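Local coordinates for protein putative phytoene/squalene synthase YisP (Bacillus subtilis subsp. subtilis, PDB 3WE9) that hydrolyses farnesyl diphosphate to farnesol and diphosphate, a step needed for biofilm formation, and belongs to the phytoene/squalene synthase family, at residues Lys31-Leu36 / Gln231-Ala236; Pro138-Arg143 / Pro224-Tyr229. All coordinates share one frame; numbering follows the deposited sequence.

Interaction 1. Residues Lys31-Leu36 / Gln231-Ala236; sequences KALSYL and QKTVKA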
# COMPACT_ATOMS: atom_id res chain seq x y z
N LYS A 31 6.69 9.51 2.93
CA LYS A 31 6.38 10.93 2.95
C LYS A 31 5.05 11.17 3.67
O LYS A 31 4.93 12.11 4.46
CB LYS A 31 6.30 11.46 1.52
CG LYS A 31 6.06 12.95 1.43
CD LYS A 31 7.17 13.72 2.13
CE LYS A 31 6.88 15.21 2.17
NZ LYS A 31 7.90 15.93 2.97
N ALA A 32 4.06 10.33 3.39
CA ALA A 32 2.75 10.46 4.01
C ALA A 32 2.85 10.24 5.52
O ALA A 32 2.21 10.94 6.31
CB ALA A 32 1.78 9.46 3.40
N LEU A 33 3.66 9.26 5.91
CA LEU A 33 3.85 8.93 7.32
C LEU A 33 4.62 9.99 8.10
O LEU A 33 4.50 10.08 9.32
CB LEU A 33 4.59 7.59 7.44
CG LEU A 33 3.87 6.33 6.97
CD1 LEU A 33 4.83 5.14 7.04
CD2 LEU A 33 2.64 6.08 7.83
N SER A 34 5.41 10.80 7.39
CA SER A 34 6.21 11.83 8.03
C SER A 34 5.38 12.82 8.83
O SER A 34 5.89 13.48 9.74
CB SER A 34 7.06 12.58 6.99
OG SER A 34 6.25 13.40 6.17
N TYR A 35 4.10 12.93 8.51
CA TYR A 35 3.20 13.86 9.19
C TYR A 35 2.74 13.38 10.57
O TYR A 35 2.16 14.15 11.33
CB TYR A 35 1.99 14.17 8.31
CG TYR A 35 2.38 14.83 7.02
CD1 TYR A 35 2.90 16.12 7.00
CD2 TYR A 35 2.24 14.17 5.80
CE1 TYR A 35 3.29 16.73 5.81
CE2 TYR A 35 2.62 14.76 4.60
CZ TYR A 35 3.14 16.05 4.62
OH TYR A 35 3.51 16.65 3.43
N LEU A 36 2.99 12.12 10.88
CA LEU A 36 2.61 11.58 12.18
C LEU A 36 3.60 12.00 13.26
O LEU A 36 4.76 12.29 12.97
CB LEU A 36 2.58 10.05 12.13
CG LEU A 36 1.51 9.33 11.31
CD1 LEU A 36 1.88 7.86 11.18
CD2 LEU A 36 0.15 9.48 11.98
N GLN A 231 -4.60 12.77 10.28
CA GLN A 231 -5.36 13.17 9.10
C GLN A 231 -4.49 13.55 7.91
O GLN A 231 -4.78 13.17 6.77
CB GLN A 231 -6.30 14.34 9.41
CG GLN A 231 -7.52 13.96 10.20
CD GLN A 231 -8.57 15.05 10.21
OE1 GLN A 231 -9.62 14.91 10.84
NE2 GLN A 231 -8.30 16.14 9.50
N LYS A 232 -3.44 14.33 8.16
CA LYS A 232 -2.56 14.74 7.09
C LYS A 232 -1.89 13.53 6.46
O LYS A 232 -1.60 13.52 5.26
CB LYS A 232 -1.51 15.73 7.60
CG LYS A 232 -2.11 17.06 8.03
CD LYS A 232 -1.05 18.05 8.48
CE LYS A 232 -0.25 18.58 7.30
NZ LYS A 232 0.58 19.75 7.73
N THR A 233 -1.63 12.51 7.27
CA THR A 233 -1.00 11.29 6.78
C THR A 233 -1.97 10.51 5.88
O THR A 233 -1.58 10.03 4.83
CB THR A 233 -0.54 10.39 7.96
OG1 THR A 233 0.63 10.96 8.55
CG2 THR A 233 -0.21 8.97 7.47
N VAL A 234 -3.23 10.40 6.30
CA VAL A 234 -4.22 9.69 5.50
C VAL A 234 -4.53 10.48 4.23
O VAL A 234 -4.60 9.92 3.14
CB VAL A 234 -5.54 9.48 6.28
CG1 VAL A 234 -6.59 8.85 5.38
CG2 VAL A 234 -5.28 8.57 7.49
N LYS A 235 -4.69 11.79 4.37
CA LYS A 235 -4.97 12.68 3.24
C LYS A 235 -3.83 12.60 2.23
O LYS A 235 -4.06 12.52 1.02
CB LYS A 235 -5.13 14.12 3.74
CG LYS A 235 -5.54 15.12 2.67
CD LYS A 235 -5.71 16.52 3.27
CE LYS A 235 -6.18 17.53 2.23
NZ LYS A 235 -6.36 18.89 2.82
N ALA A 236 -2.59 12.61 2.72
CA ALA A 236 -1.43 12.53 1.84
C ALA A 236 -1.45 11.21 1.06
O ALA A 236 -1.27 11.19 -0.16
CB ALA A 236 -0.15 12.63 2.66
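Ala32 and Thr233 bring their CA atoms to 4.7 Å of each other, the closest backbone approach between helix 27-33 and the early turns of helix 228-250. The setting is the all-helical fold of the phytoene/squalene synthase family, and the contact is a helix-helix junction in which small side chains let two backbones draw near. Ala32 CB lies 3.8 Å from Ala236 CB, methyl against methyl, one turn further along helix 228-250 than Thr233. That close spacing brings a backbone carbonyl within range of a side-chain hydroxyl: Thr233 OG1 donates to Ala32 O at 2.7 Å, with a C=O...donor angle of 146° and the donor tilted 23° from the carbonyl plane. The hydroxyl is set for this by chi1 of -74°, which leaves OG1 anti to its own carbonyl carbon, beside the backbone N. A CA-H...O contact from Thr233 CA reaches the same oxygen, which is thus met by both backbone and side chain of one residue.

Beyond Ala32 a type I turn from Leu33 to Leu36 sets Leu33, Tyr35 and Leu36 against Thr233. Leu36, its side chain crossing that of Thr233 at about a right angle, brings CG to 3.3 Å from Thr233 OG1, with CD2 also close, while Leu33 CD2 approaches Thr233 CG2. Tyr35 occupies the more exposed flank, its side chain also roughly perpendicular to that of Lys232, whose CB packs on Tyr35 CB and whose CE reaches Tyr35 CD1. Tyr35 CE2 lies 4.0 Å from Ala236 CB, and Leu271 of helix 264-271 touches both residues. Over the centre of the Tyr35 ring sits Ser34 OG, which donates to Lys31 O at a short 2.5 Å, an oxygen that also accepts from Ser34 N.

Interaction 2. Residues Pro138-Arg143 / Pro224-Tyr229; sequences PILTRR and PLFPQY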
# COMPACT_ATOMS: atom_id res chain seq x y z
N PRO A 138 -4.32 0.87 14.95
CA PRO A 138 -4.07 1.32 16.32
C PRO A 138 -3.08 2.49 16.41
O PRO A 138 -3.07 3.24 17.39
CB PRO A 138 -3.53 0.07 17.01
CG PRO A 138 -4.18 -1.04 16.24
CD PRO A 138 -4.03 -0.57 14.82
N ILE A 139 -2.25 2.63 15.38
CA ILE A 139 -1.27 3.71 15.34
C ILE A 139 -1.93 5.00 14.83
O ILE A 139 -1.64 6.09 15.31
CB ILE A 139 -0.09 3.32 14.41
CG1 ILE A 139 0.65 2.11 15.00
CG2 ILE A 139 0.85 4.51 14.23
CD1 ILE A 139 1.74 1.54 14.09
N LEU A 140 -2.84 4.85 13.88
CA LEU A 140 -3.54 5.99 13.29
C LEU A 140 -4.62 6.58 14.20
O LEU A 140 -4.93 7.77 14.12
CB LEU A 140 -4.17 5.58 11.95
CG LEU A 140 -3.18 4.98 10.95
CD1 LEU A 140 -3.93 4.47 9.71
CD2 LEU A 140 -2.15 6.03 10.57
N THR A 141 -5.19 5.76 15.07
CA THR A 141 -6.23 6.26 15.96
C THR A 141 -6.34 5.50 17.26
O THR A 141 -6.32 4.28 17.28
CB THR A 141 -7.62 6.25 15.27
OG1 THR A 141 -8.58 6.84 16.16
CG2 THR A 141 -8.06 4.84 14.97
N ARG A 142 -6.48 6.26 18.35
CA ARG A 142 -6.60 5.70 19.68
C ARG A 142 -8.06 5.51 20.12
O ARG A 142 -8.36 4.62 20.91
CB ARG A 142 -5.88 6.59 20.69
CG ARG A 142 -6.20 8.09 20.57
CD ARG A 142 -5.83 8.82 21.87
NE ARG A 142 -5.91 10.28 21.77
CZ ARG A 142 -4.87 11.07 21.51
NH1 ARG A 142 -3.67 10.54 21.33
NH2 ARG A 142 -5.03 12.38 21.44
N ARG A 143 -8.96 6.34 19.59
CA ARG A 143 -10.37 6.24 19.98
C ARG A 143 -11.31 5.56 18.98
O ARG A 143 -11.56 4.35 19.08
CB ARG A 143 -10.91 7.63 20.33
CG ARG A 143 -10.21 8.28 21.51
CD ARG A 143 -10.82 9.62 21.91
NE ARG A 143 -10.11 10.20 23.05
CZ ARG A 143 -10.11 9.68 24.27
NH1 ARG A 143 -10.78 8.56 24.53
NH2 ARG A 143 -9.41 10.26 25.24
N PRO A 224 -12.52 12.89 7.80
CA PRO A 224 -12.76 13.80 8.94
C PRO A 224 -12.84 13.10 10.30
O PRO A 224 -12.71 13.75 11.34
CB PRO A 224 -14.10 14.46 8.57
CG PRO A 224 -14.12 14.39 7.07
CD PRO A 224 -13.59 13.01 6.80
N LEU A 225 -13.04 11.79 10.29
CA LEU A 225 -13.14 11.01 11.53
C LEU A 225 -11.79 10.67 12.16
O LEU A 225 -11.73 10.36 13.35
CB LEU A 225 -13.90 9.71 11.29
CG LEU A 225 -15.36 9.83 10.85
CD1 LEU A 225 -15.93 8.44 10.66
CD2 LEU A 225 -16.16 10.61 11.88
N PHE A 226 -10.72 10.70 11.38
CA PHE A 226 -9.40 10.40 11.91
C PHE A 226 -8.96 11.54 12.82
O PHE A 226 -9.32 12.69 12.59
CB PHE A 226 -8.39 10.25 10.78
CG PHE A 226 -8.41 8.91 10.12
CD1 PHE A 226 -7.70 7.84 10.66
CD2 PHE A 226 -9.16 8.71 8.96
CE1 PHE A 226 -7.73 6.58 10.06
CE2 PHE A 226 -9.19 7.45 8.34
CZ PHE A 226 -8.47 6.39 8.89
N PRO A 227 -8.18 11.24 13.87
CA PRO A 227 -7.73 12.31 14.76
C PRO A 227 -6.82 13.26 13.97
O PRO A 227 -6.18 12.84 13.00
CB PRO A 227 -6.99 11.56 15.86
CG PRO A 227 -6.48 10.33 15.16
CD PRO A 227 -7.66 9.93 14.31
N GLN A 228 -6.78 14.53 14.38
CA GLN A 228 -5.95 15.50 13.68
C GLN A 228 -4.50 15.06 13.48
O GLN A 228 -3.92 15.33 12.43
CB GLN A 228 -5.98 16.85 14.40
CG GLN A 228 -7.34 17.52 14.40
CD GLN A 228 -7.77 18.03 13.03
OE1 GLN A 228 -8.96 18.15 12.75
NE2 GLN A 228 -6.79 18.35 12.19
N TYR A 229 -3.93 14.38 14.47
CA TYR A 229 -2.53 13.97 14.34
C TYR A 229 -2.26 12.98 13.20
O TYR A 229 -1.11 12.83 12.80
CB TYR A 229 -1.99 13.41 15.67
CG TYR A 229 -2.57 12.09 16.16
CD1 TYR A 229 -2.15 10.87 15.61
CD2 TYR A 229 -3.49 12.06 17.20
CE1 TYR A 229 -2.65 9.66 16.10
CE2 TYR A 229 -4.00 10.86 17.69
CZ TYR A 229 -3.58 9.66 17.14
OH TYR A 229 -4.09 8.48 17.64
O HOH W 1 -2.11 6.77 18.23
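Tyr229 and Pro227 meet Leu140 and Thr141 where helix 118-140 ends. Tyr229 CE1 is 3.6 Å from Leu140 O, whereas Ile139 O lies at the ring edge, in its plane. Pro227 CG covers part of one face of the Tyr229 ring, 3.5 Å above the plane and offset toward the rim, and is itself 3.2 Å from Leu140 O. Thr141 crosses the proline ring at about a right angle, with OG1 nearest to Pro227 CD. Further along, Arg142 brings its guanidinium to Tyr229, and CE2 of the tyrosine stands 3.6 Å over one face of that group, toward its rim. The two planes are 38° apart, an inclined rather than parallel meeting. On the inner side, Leu140 CB touches Phe226 CE1 at 4.2 Å.

A chi1 of 68° puts Tyr229 CG between its backbone N and carbonyl carbon, and the ring then lies beside Pro227 CG of its own segment. A water joins Tyr229 OH, at 2.7 Å, to Ile139 O, to which it donates at 3.0 Å. OG of Ser230, the residue after Tyr229, hydrogen-bonds to Leu140 O, and Leu148 of helix 145-165 backs both Thr141 and Phe226.

Thr141 is the first residue to leave helical backbone angles, so the contact falls where regular helical bonding gives way. The carbonyls of Ile139 and Leu140, in the last turn of the helix, take hydrogen bonds from the water and from Ser230 OG, while Pro227 CG and Tyr229 CE1 pack on Leu140 O; polar atoms at the helix end are thus met by 224-229 and its neighbours.

Overall arrangement
From the N terminus, the chain first supplies 31-36, on and just after helix 27-33, then helix 38-54, and reaches 138-143 where helix 118-140 gives out. Helix 145-165 follows, and helix 199-221 leads to 224-229. There interaction 2 closes its loop of 80 intervening residues. A few residues later 231-236 closes the longer loop of interaction 1, with 194 residues between its segments, so the shorter closure lies wholly within the longer. Both use the start of helix 228-250, their centres about 11 Å apart, and they touch where Leu36 CD2 meets Tyr229 O. Helix 38-54 lies beside both, contacting Leu33, Leu36 and Ile139.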